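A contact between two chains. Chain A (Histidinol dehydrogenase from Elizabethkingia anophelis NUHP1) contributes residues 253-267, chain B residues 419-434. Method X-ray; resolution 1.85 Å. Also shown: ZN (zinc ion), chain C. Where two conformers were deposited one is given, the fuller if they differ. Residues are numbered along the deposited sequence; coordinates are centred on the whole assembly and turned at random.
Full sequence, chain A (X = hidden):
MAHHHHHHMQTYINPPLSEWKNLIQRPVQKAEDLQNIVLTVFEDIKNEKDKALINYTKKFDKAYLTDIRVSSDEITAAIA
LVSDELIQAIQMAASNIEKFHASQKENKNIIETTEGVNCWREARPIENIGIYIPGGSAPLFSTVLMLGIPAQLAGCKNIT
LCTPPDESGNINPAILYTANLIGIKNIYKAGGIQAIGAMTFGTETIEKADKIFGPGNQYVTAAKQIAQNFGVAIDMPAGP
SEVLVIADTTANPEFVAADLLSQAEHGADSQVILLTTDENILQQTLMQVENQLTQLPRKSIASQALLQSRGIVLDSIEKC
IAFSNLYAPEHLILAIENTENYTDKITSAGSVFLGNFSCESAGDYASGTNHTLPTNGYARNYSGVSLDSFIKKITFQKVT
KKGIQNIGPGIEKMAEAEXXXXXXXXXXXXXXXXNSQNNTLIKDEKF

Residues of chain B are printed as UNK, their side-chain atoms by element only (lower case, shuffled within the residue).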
# COMPACT_ATOMS: atom_id res chain seq x y z
N PRO A 253 -20.49 0.79 32.32
CA PRO A 253 -19.22 1.37 32.78
C PRO A 253 -18.18 0.34 33.19
O PRO A 253 -16.98 0.59 33.00
CB PRO A 253 -19.65 2.27 33.95
CG PRO A 253 -21.05 2.66 33.59
CD PRO A 253 -21.65 1.43 32.96
N GLU A 254 -18.59 -0.80 33.76
CA GLU A 254 -17.61 -1.84 34.07
C GLU A 254 -16.94 -2.36 32.80
O GLU A 254 -15.73 -2.60 32.79
CB GLU A 254 -18.25 -3.00 34.83
CG GLU A 254 -17.21 -4.04 35.27
CD GLU A 254 -17.82 -5.30 35.86
OE1 GLU A 254 -18.89 -5.74 35.38
OE2 GLU A 254 -17.22 -5.84 36.81
N PHE A 255 -17.73 -2.56 31.74
CA PHE A 255 -17.17 -3.04 30.47
C PHE A 255 -16.24 -2.01 29.86
O PHE A 255 -15.15 -2.34 29.38
CB PHE A 255 -18.28 -3.38 29.47
CG PHE A 255 -19.18 -4.52 29.85
CD1 PHE A 255 -19.06 -5.18 31.06
CD2 PHE A 255 -20.18 -4.93 28.96
CE1 PHE A 255 -19.91 -6.22 31.38
CE2 PHE A 255 -21.03 -5.97 29.28
CZ PHE A 255 -20.90 -6.62 30.49
N VAL A 256 -16.68 -0.74 29.84
CA VAL A 256 -15.88 0.31 29.21
C VAL A 256 -14.55 0.48 29.93
O VAL A 256 -13.49 0.58 29.29
CB VAL A 256 -16.68 1.63 29.18
CG1 VAL A 256 -15.79 2.79 28.74
CG2 VAL A 256 -17.89 1.51 28.23
N ALA A 257 -14.57 0.49 31.26
CA ALA A 257 -13.32 0.59 32.01
C ALA A 257 -12.38 -0.56 31.68
O ALA A 257 -11.17 -0.36 31.49
CB ALA A 257 -13.61 0.62 33.51
N ALA A 258 -12.91 -1.79 31.61
CA ALA A 258 -12.07 -2.94 31.28
C ALA A 258 -11.48 -2.82 29.88
O ALA A 258 -10.32 -3.19 29.66
CB ALA A 258 -12.89 -4.23 31.42
N ASP A 259 -12.26 -2.30 28.92
CA ASP A 259 -11.75 -2.11 27.57
C ASP A 259 -10.61 -1.10 27.54
O ASP A 259 -9.56 -1.34 26.92
CB ASP A 259 -12.88 -1.69 26.64
CG ASP A 259 -13.92 -2.79 26.44
OD1 ASP A 259 -13.55 -3.97 26.61
OD2 ASP A 259 -15.09 -2.49 26.13
N LEU A 260 -10.80 0.04 28.21
CA LEU A 260 -9.73 1.04 28.31
C LEU A 260 -8.48 0.43 28.92
O LEU A 260 -7.37 0.65 28.43
CB LEU A 260 -10.19 2.23 29.15
CG LEU A 260 -11.35 3.06 28.61
CD1 LEU A 260 -11.73 4.11 29.64
CD2 LEU A 260 -10.97 3.70 27.27
N LEU A 261 -8.64 -0.31 30.02
CA LEU A 261 -7.47 -0.86 30.69
C LEU A 261 -6.81 -1.95 29.86
O LEU A 261 -5.60 -2.14 29.94
CB LEU A 261 -7.85 -1.38 32.07
CG LEU A 261 -8.13 -0.24 33.07
CD1 LEU A 261 -8.73 -0.77 34.35
CD2 LEU A 261 -6.85 0.52 33.36
N SER A 262 -7.59 -2.67 29.03
CA SER A 262 -6.98 -3.67 28.16
C SER A 262 -6.03 -3.02 27.17
O SER A 262 -4.94 -3.55 26.92
CB SER A 262 -8.06 -4.49 27.45
OG SER A 262 -8.76 -3.75 26.47
N GLN A 263 -6.40 -1.87 26.61
CA GLN A 263 -5.49 -1.17 25.72
C GLN A 263 -4.32 -0.54 26.48
O GLN A 263 -3.18 -0.57 26.01
CB GLN A 263 -6.26 -0.09 24.95
CG GLN A 263 -5.38 0.70 23.98
CD GLN A 263 -4.75 -0.20 22.94
OE1 GLN A 263 -3.54 -0.41 22.93
NE2 GLN A 263 -5.58 -0.74 22.06
N ALA A 264 -4.58 0.02 27.67
CA ALA A 264 -3.54 0.74 28.41
C ALA A 264 -2.41 -0.18 28.85
O ALA A 264 -1.25 0.25 28.90
CB ALA A 264 -4.12 1.44 29.64
N GLU A 265 -2.72 -1.44 29.18
CA GLU A 265 -1.68 -2.34 29.67
C GLU A 265 -0.70 -2.77 28.58
O GLU A 265 0.29 -3.44 28.90
CB GLU A 265 -2.32 -3.57 30.32
CG GLU A 265 -2.68 -4.65 29.30
CD GLU A 265 -3.22 -5.92 29.95
OE1 GLU A 265 -3.04 -6.10 31.17
OE2 GLU A 265 -3.82 -6.75 29.22
N HIS A 266 -0.95 -2.41 27.32
CA HIS A 266 -0.03 -2.81 26.25
C HIS A 266 1.35 -2.18 26.41
O HIS A 266 2.37 -2.83 26.16
CB HIS A 266 -0.60 -2.45 24.88
CG HIS A 266 -1.29 -3.58 24.20
ND1 HIS A 266 -0.64 -4.75 23.85
CD2 HIS A 266 -2.57 -3.73 23.79
CE1 HIS A 266 -1.49 -5.56 23.26
NE2 HIS A 266 -2.67 -4.97 23.21
N GLY A 267 1.39 -0.91 26.80
CA GLY A 267 2.64 -0.18 26.84
C GLY A 267 2.46 1.22 27.39
O GLY A 267 1.36 1.78 27.33
N UNK B 419 0.29 -13.17 29.00
CA UNK B 419 0.43 -12.44 30.26
C UNK B 419 -0.19 -11.04 30.17
O UNK B 419 0.40 -10.05 30.59
o UNK B 419 4.59 -12.65 31.26
c UNK B 419 2.42 -13.68 31.26
o UNK B 419 4.48 -14.79 31.71
c UNK B 419 3.94 -13.70 31.42
c UNK B 419 1.89 -12.36 30.70
N UNK B 420 -1.41 -10.98 29.63
CA UNK B 420 -2.15 -9.72 29.47
C UNK B 420 -3.46 -9.83 30.26
O UNK B 420 -4.52 -10.13 29.71
c UNK B 420 -2.40 -9.42 28.01
c UNK B 420 -0.40 -7.90 27.82
c UNK B 420 -1.13 -9.09 27.21
c UNK B 420 -1.46 -8.81 25.74
N UNK B 421 -3.37 -9.56 31.57
CA UNK B 421 -4.50 -9.80 32.46
C UNK B 421 -5.69 -8.90 32.15
O UNK B 421 -6.84 -9.33 32.28
c UNK B 421 -7.36 -9.86 36.64
c UNK B 421 -6.79 -11.01 36.14
c UNK B 421 -5.72 -10.94 35.27
c UNK B 421 -4.07 -9.62 33.92
c UNK B 421 -5.81 -8.55 35.38
c UNK B 421 -5.21 -9.70 34.88
c UNK B 421 -6.87 -8.63 36.26
N UNK B 422 -5.44 -7.64 31.79
CA UNK B 422 -6.57 -6.76 31.46
C UNK B 422 -7.30 -7.24 30.21
O UNK B 422 -8.52 -7.09 30.11
c UNK B 422 -6.11 -5.32 31.28
N UNK B 423 -6.56 -7.81 29.25
CA UNK B 423 -7.20 -8.41 28.08
C UNK B 423 -8.13 -9.55 28.50
O UNK B 423 -9.25 -9.66 28.00
n UNK B 423 -4.71 -6.88 26.72
c UNK B 423 -5.55 -7.86 26.23
n UNK B 423 -4.90 -6.53 24.61
c UNK B 423 -4.33 -6.10 25.72
c UNK B 423 -6.15 -8.93 27.10
c UNK B 423 -5.67 -7.63 24.90
N UNK B 424 -7.65 -10.41 29.40
CA UNK B 424 -8.49 -11.49 29.92
C UNK B 424 -9.68 -10.93 30.68
O UNK B 424 -10.81 -11.44 30.55
c UNK B 424 -8.52 -14.94 33.61
c UNK B 424 -7.66 -12.40 30.83
n UNK B 424 -7.70 -15.87 34.45
c UNK B 424 -8.50 -13.35 31.66
c UNK B 424 -7.65 -14.16 32.63
N UNK B 425 -9.47 -9.90 31.50
CA UNK B 425 -10.54 -9.39 32.34
C UNK B 425 -11.65 -8.74 31.52
O UNK B 425 -12.82 -8.78 31.93
c UNK B 425 -9.98 -8.40 33.37
c UNK B 425 -10.95 -8.04 34.45
n UNK B 425 -12.37 -7.10 35.84
n UNK B 425 -11.39 -8.95 35.39
c UNK B 425 -12.24 -8.36 36.22
c UNK B 425 -11.58 -6.88 34.74
N UNK B 426 -11.32 -8.14 30.37
CA UNK B 426 -12.34 -7.51 29.54
C UNK B 426 -13.34 -8.54 29.02
O UNK B 426 -14.52 -8.21 28.81
c UNK B 426 -11.69 -6.77 28.37
N UNK B 427 -12.89 -9.78 28.80
CA UNK B 427 -13.81 -10.87 28.49
C UNK B 427 -14.54 -11.33 29.76
O UNK B 427 -15.76 -11.50 29.76
c UNK B 427 -12.44 -11.63 26.51
c UNK B 427 -13.97 -13.27 27.66
c UNK B 427 -13.05 -12.04 27.84
N UNK B 428 -13.79 -11.51 30.85
CA UNK B 428 -14.36 -12.07 32.07
C UNK B 428 -15.56 -11.27 32.56
O UNK B 428 -16.56 -11.86 32.99
c UNK B 428 -13.28 -12.14 33.16
o UNK B 428 -12.15 -12.85 32.68
N UNK B 429 -15.51 -9.94 32.49
CA UNK B 429 -16.63 -9.15 33.00
C UNK B 429 -17.90 -9.37 32.18
O UNK B 429 -19.01 -9.35 32.72
c UNK B 429 -15.15 -7.47 34.12
c UNK B 429 -16.27 -7.66 33.11
c UNK B 429 -15.90 -7.07 31.74
N UNK B 430 -17.76 -9.59 30.87
CA UNK B 430 -18.95 -9.91 30.07
C UNK B 430 -19.52 -11.27 30.45
O UNK B 430 -20.73 -11.41 30.65
c UNK B 430 -17.57 -7.75 27.76
n UNK B 430 -17.67 -6.57 26.91
c UNK B 430 -18.61 -9.88 28.57
n UNK B 430 -16.86 -4.57 26.06
c UNK B 430 -16.73 -5.63 26.85
c UNK B 430 -18.86 -8.54 27.88
n UNK B 430 -15.62 -5.78 27.58
N UNK B 431 -18.66 -12.29 30.57
CA UNK B 431 -19.16 -13.62 30.89
C UNK B 431 -19.83 -13.65 32.25
O UNK B 431 -20.90 -14.25 32.41
c UNK B 431 -18.13 -15.07 28.36
c UNK B 431 -17.23 -14.72 29.55
c UNK B 431 -16.08 -15.72 29.69
c UNK B 431 -18.01 -14.63 30.85
N UNK B 432 -19.23 -13.01 33.26
CA UNK B 432 -19.84 -13.02 34.58
C UNK B 432 -21.17 -12.28 34.58
O UNK B 432 -22.09 -12.66 35.32
c UNK B 432 -18.89 -12.41 35.61
c UNK B 432 -15.34 -12.57 36.85
n UNK B 432 -14.92 -11.17 36.48
c UNK B 432 -16.85 -12.72 37.06
c UNK B 432 -17.58 -13.17 35.80
N UNK B 433 -21.30 -11.24 33.75
CA UNK B 433 -22.54 -10.48 33.67
C UNK B 433 -23.69 -11.33 33.13
O UNK B 433 -24.81 -11.27 33.65
c UNK B 433 -22.33 -9.25 32.78
o UNK B 433 -23.51 -8.50 32.65
N UNK B 434 -23.42 -12.13 32.10
CA UNK B 434 -24.44 -13.02 31.55
C UNK B 434 -24.69 -14.21 32.48
O UNK B 434 -25.82 -14.68 32.59
c UNK B 434 -23.72 -12.41 29.15
c UNK B 434 -24.01 -13.51 30.17
c UNK B 434 -22.91 -12.94 27.96
c UNK B 434 -25.02 -11.78 28.68
ZN ZN C . -4.46 -5.81 22.57
O HOH W 1 -14.24 -5.70 37.24
O HOH W 2 -19.67 -8.46 35.13
O HOH W 3 -9.61 -5.17 31.59
O HOH W 4 -5.43 -4.08 23.03
O HOH W 5 -4.38 -4.81 20.58

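Position 419 carries three carbons, the third bearing two oxygens, and touches nothing of the chain A stretch: E419(B), exposed, with the positive phi of a Schellman motif. Position 420 has four carbons forked at the second, one tip near the ring of H266(A), a leucine; L420(B) occupies the N-cap position and lays apolar CD1 4.1 Å from CE1 of H266(A). At 421 one carbon leads to a six-carbon ring whose end leads away from the chain A stretch: F421(B).

At 422 the lone side-chain carbon, CB, lies 3.5 Å from O of L261(A) and 3.6 Å from CA of S262(A); a single carbon is alanine, A422(B), small enough for a place where the backbones come close. Its N, free in the first turn of the helix, donates to OE1 of E265(A) at 2.9 Å.

Position 423 shows one carbon and a five-membered ring of three carbons and two nitrogens, one nitrogen at the carboxylate of E265(A), the other at the zinc: H423(B). Its ND1 donates to OE2 of E265(A) at 2.7 Å, and its NE2 binds ZN at 2.2 Å. Histidine suits this double task because its two nitrogens point in different directions.

Position 424, four carbons in a row ending in nitrogen, points away: K424(B), its NZ hydrogen-bonded elsewhere in the structure. Position 425 repeats the imidazole pattern, its ring near CB of A258(A); H425(B) offers NE2 to water 1, 2.7 Å from its O, which donates to OE2 of E254(A) at 3.0 Å. At 426 a lone CB lies 4.1 Å from CB of A258(A): A426(B), small where the two CA atoms of A258(A) and A426(B) are 4.9 Å apart. Three carbons, branched at the first, make 427 V427(B), facing away; one carbon and one oxygen make 428 S428(B), out of reach.

Position 429 has the same branched trio, pointing toward F255(A) and A258(A): V429(B), apolar like both, with CG2 3.7 Å from CD1 of F255(A). Position 430 runs three carbons, a nitrogen, then a carbon with two nitrogens that reach the D259(A) carboxylate, while a chain carbon lies over the F255(A) ring: R430(B), long enough for both, its charge matching the carboxylate. Its NH1 and NH2 donate to OD1 and OD2 of D259(A) at 2.9 and 2.7 Å, a two-pronged salt bridge; CG covers the ring face.

Position 431, four carbons forked at the second, is L431(B), pointing away; 432, four carbons ending in nitrogen, is the exposed K432(B). At 433, one carbon and one oxygen, CB meets the F255(A) ring edge 3.8 Å from CZ: S433(B), compact beside the ring. Position 434, another forked four-carbon chain, is L434(B), beyond contact.

The helices run nearly antiparallel, at 160°, and alanines let their axes approach to 7.8 Å. Polar anchors flank this packing: the salt bridge, and E265(A) gripping the helix start beside a zinc shared by H266(A) and H423(B).

Chain B, residues 419-434: ELFAHKHAVSVRLKSL
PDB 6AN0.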